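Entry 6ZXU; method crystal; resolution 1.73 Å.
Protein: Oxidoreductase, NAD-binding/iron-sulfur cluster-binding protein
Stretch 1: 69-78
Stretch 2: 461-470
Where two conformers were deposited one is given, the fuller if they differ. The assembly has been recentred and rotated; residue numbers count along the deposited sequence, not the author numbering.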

# COMPACT_ATOMS: atom_id res chain seq x y z
N SER A 69 -9.67 -1.94 27.80
CA SER A 69 -8.77 -1.93 28.96
C SER A 69 -7.49 -1.13 28.73
O SER A 69 -7.35 -0.46 27.68
CB SER A 69 -8.41 -3.36 29.29
OG SER A 69 -7.32 -3.82 28.53
N GLU A 70 -6.57 -1.17 29.71
CA GLU A 70 -5.19 -0.63 29.57
C GLU A 70 -4.24 -1.62 28.80
O GLU A 70 -3.25 -1.21 28.19
N ASP A 71 -4.56 -2.89 28.79
CA ASP A 71 -3.96 -3.85 27.82
C ASP A 71 -4.19 -3.55 26.34
O ASP A 71 -3.69 -4.37 25.46
CB ASP A 71 -4.50 -5.31 27.93
CG ASP A 71 -4.08 -6.04 29.20
OD1 ASP A 71 -3.07 -5.63 29.93
OD2 ASP A 71 -4.78 -7.07 29.39
N SER A 72 -5.01 -2.52 26.07
CA SER A 72 -5.45 -2.33 24.73
C SER A 72 -4.62 -1.33 23.99
O SER A 72 -3.93 -0.46 24.48
CB SER A 72 -6.95 -1.99 24.60
OG SER A 72 -7.14 -0.61 24.78
N LEU A 73 -4.77 -1.45 22.70
CA LEU A 73 -4.22 -0.58 21.69
C LEU A 73 -4.73 0.89 21.67
O LEU A 73 -4.27 1.72 20.91
CB LEU A 73 -4.74 -1.30 20.45
CG LEU A 73 -4.59 -1.09 19.03
CD1 LEU A 73 -5.00 -2.46 18.62
CD2 LEU A 73 -5.60 -0.07 18.62
N LEU A 74 -5.71 1.19 22.51
CA LEU A 74 -6.46 2.44 22.40
C LEU A 74 -5.59 3.72 22.40
O LEU A 74 -5.76 4.62 21.56
CB LEU A 74 -7.50 2.48 23.51
CG LEU A 74 -8.41 3.68 23.48
CD1 LEU A 74 -9.26 3.68 22.21
CD2 LEU A 74 -9.33 3.68 24.70
N GLY A 75 -4.61 3.79 23.29
CA GLY A 75 -3.74 4.95 23.41
C GLY A 75 -2.93 5.21 22.18
O GLY A 75 -2.67 6.34 21.78
N ASP A 76 -2.59 4.15 21.50
CA ASP A 76 -1.82 4.22 20.26
C ASP A 76 -2.59 4.72 19.03
O ASP A 76 -2.12 5.60 18.33
CB ASP A 76 -1.20 2.82 20.02
CG ASP A 76 -0.34 2.35 21.24
OD1 ASP A 76 0.40 3.28 21.83
OD2 ASP A 76 -0.42 1.16 21.62
N VAL A 77 -3.77 4.21 18.78
CA VAL A 77 -4.57 4.77 17.68
C VAL A 77 -4.97 6.17 17.96
O VAL A 77 -5.13 6.95 17.03
CB VAL A 77 -5.77 3.89 17.27
CG1 VAL A 77 -5.24 2.61 16.67
CG2 VAL A 77 -6.68 3.53 18.45
N GLU A 78 -5.20 6.49 19.24
CA GLU A 78 -5.52 7.90 19.64
C GLU A 78 -4.35 8.83 19.35
O GLU A 78 -4.53 9.93 18.90
CB GLU A 78 -5.91 7.97 21.09
CG GLU A 78 -7.30 7.41 21.34
CD GLU A 78 -7.69 7.46 22.85
OE1 GLU A 78 -8.91 7.76 23.18
OE2 GLU A 78 -6.77 7.29 23.71
N GLY A 461 3.38 1.63 12.78
CA GLY A 461 3.63 2.57 13.87
C GLY A 461 2.78 2.23 15.05
O GLY A 461 3.24 2.19 16.18
N VAL A 462 1.50 1.95 14.80
CA VAL A 462 0.56 1.56 15.86
C VAL A 462 0.99 0.24 16.49
O VAL A 462 1.01 0.08 17.71
CB VAL A 462 -0.88 1.49 15.31
CG1 VAL A 462 -1.75 0.77 16.29
CG2 VAL A 462 -1.43 2.87 15.12
N MET A 463 1.35 -0.74 15.67
CA MET A 463 1.70 -2.06 16.15
C MET A 463 2.96 -2.05 17.00
O MET A 463 3.01 -2.68 18.05
CB MET A 463 1.82 -3.04 15.00
CG MET A 463 0.44 -3.39 14.41
SD MET A 463 0.58 -4.39 12.93
CE MET A 463 0.92 -6.00 13.64
N ALA A 464 3.99 -1.39 16.53
CA ALA A 464 5.21 -1.24 17.28
C ALA A 464 4.96 -0.50 18.60
O ALA A 464 5.53 -0.87 19.64
CB ALA A 464 6.25 -0.54 16.46
N ALA A 465 4.09 0.50 18.60
CA ALA A 465 3.74 1.23 19.86
C ALA A 465 3.07 0.33 20.84
O ALA A 465 3.36 0.38 22.05
CB ALA A 465 2.85 2.42 19.58
N HIS A 466 2.28 -0.63 20.36
CA HIS A 466 1.66 -1.58 21.24
C HIS A 466 2.63 -2.55 21.84
O HIS A 466 2.58 -2.88 23.02
CB HIS A 466 0.48 -2.34 20.56
CG HIS A 466 -0.34 -3.14 21.52
ND1 HIS A 466 -1.03 -2.56 22.58
CD2 HIS A 466 -0.61 -4.45 21.57
CE1 HIS A 466 -1.64 -3.51 23.26
NE2 HIS A 466 -1.41 -4.67 22.66
N CYS A 467 3.57 -3.00 21.04
CA CYS A 467 4.66 -3.82 21.57
C CYS A 467 5.40 -3.08 22.72
O CYS A 467 5.73 -3.70 23.69
CB CYS A 467 5.68 -4.21 20.46
SG CYS A 467 5.02 -5.45 19.33
N ARG A 468 5.69 -1.81 22.52
CA ARG A 468 6.43 -1.00 23.52
C ARG A 468 5.57 -0.86 24.79
O ARG A 468 6.07 -0.98 25.88
CB ARG A 468 6.87 0.27 22.98
CG ARG A 468 7.87 0.20 21.86
CD ARG A 468 8.53 1.49 21.48
NE ARG A 468 7.56 2.49 21.11
CZ ARG A 468 7.06 2.70 19.91
NH1 ARG A 468 7.41 1.94 18.89
NH2 ARG A 468 6.19 3.68 19.71
N ARG A 469 4.26 -0.71 24.65
CA ARG A 469 3.35 -0.70 25.76
C ARG A 469 3.46 -1.93 26.59
O ARG A 469 3.37 -1.90 27.82
CB ARG A 469 1.92 -0.50 25.26
CG ARG A 469 0.87 -0.50 26.33
CD ARG A 469 -0.55 -0.32 25.79
NE ARG A 469 -0.72 0.87 24.92
CZ ARG A 469 -0.81 2.15 25.34
NH1 ARG A 469 -0.73 2.52 26.65
NH2 ARG A 469 -0.97 3.10 24.42
N MET A 470 3.70 -3.05 25.95
CA MET A 470 3.86 -4.32 26.69
C MET A 470 5.28 -4.56 27.22
O MET A 470 5.57 -5.63 27.73
CB MET A 470 3.43 -5.47 25.76
CG MET A 470 2.00 -5.37 25.25
SD MET A 470 1.42 -6.80 24.33
CE MET A 470 2.43 -6.68 22.84
O HOH W 1 -1.62 0.77 28.60
O HOH W 2 3.11 2.71 23.13

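The contact centres on a salt bridge between Asp 76 and Arg 469. Arg 469 NH2 lies 2.9 Å from Asp 76 OD1 and Arg 469 NE lies 3.3 Å from Asp 76 OD2, so two nitrogens of the guanidinium meet both carboxylate oxygens. Each hydrogen bond is weak by geometry, the first bent to 130° and the second long, but opposite charges reinforce the pair. Two waters extend this polar network. Water 1 donates to Glu 70 O (2.6 Å from the water O) and accepts from Arg 469 NH1 (2.8 Å), tying the arginine to the loop backbone; water 2 donates to both Asp 76 OD1 (3.1 Å) and Ala 465 O (2.6 Å).

Asp 76 is also the knob of the packing: its CA-to-CB bond points toward the second stretch, and its side chain sits among Val 462, Ala 465, His 466 and Arg 469, with Asp 76 OD1 3.4 Å from Ala 465 CB. Gly 75 leaves room for the arginine, its CA 3.5 Å from Arg 469 NH2; an ideal CB here would fall 2.5 Å from Arg 469 NH2, a clash.

Beside the loop, the His 466 ring presents its edge to Asp 71 O, which lies 3.1 Å from His 466 CE1. Buried Asp 71 O has no hydrogen-bonding partner in the model. Two turns before Arg 469 in its helix, Val 462 CG1 packs 4.0 Å from Val 77 CG1 and 4.4 Å from Leu 73 CG, a small apolar patch.

Ser 72 shapes the approach to the first helix: its OG donates to Ser 69 O (2.9 Å) and accepts from Leu 74 N (3.2 Å), a capping bond. The helices run at 142°, roughly antiparallel, with axes approaching to 9.0 Å; the stretches together bury 443 Å².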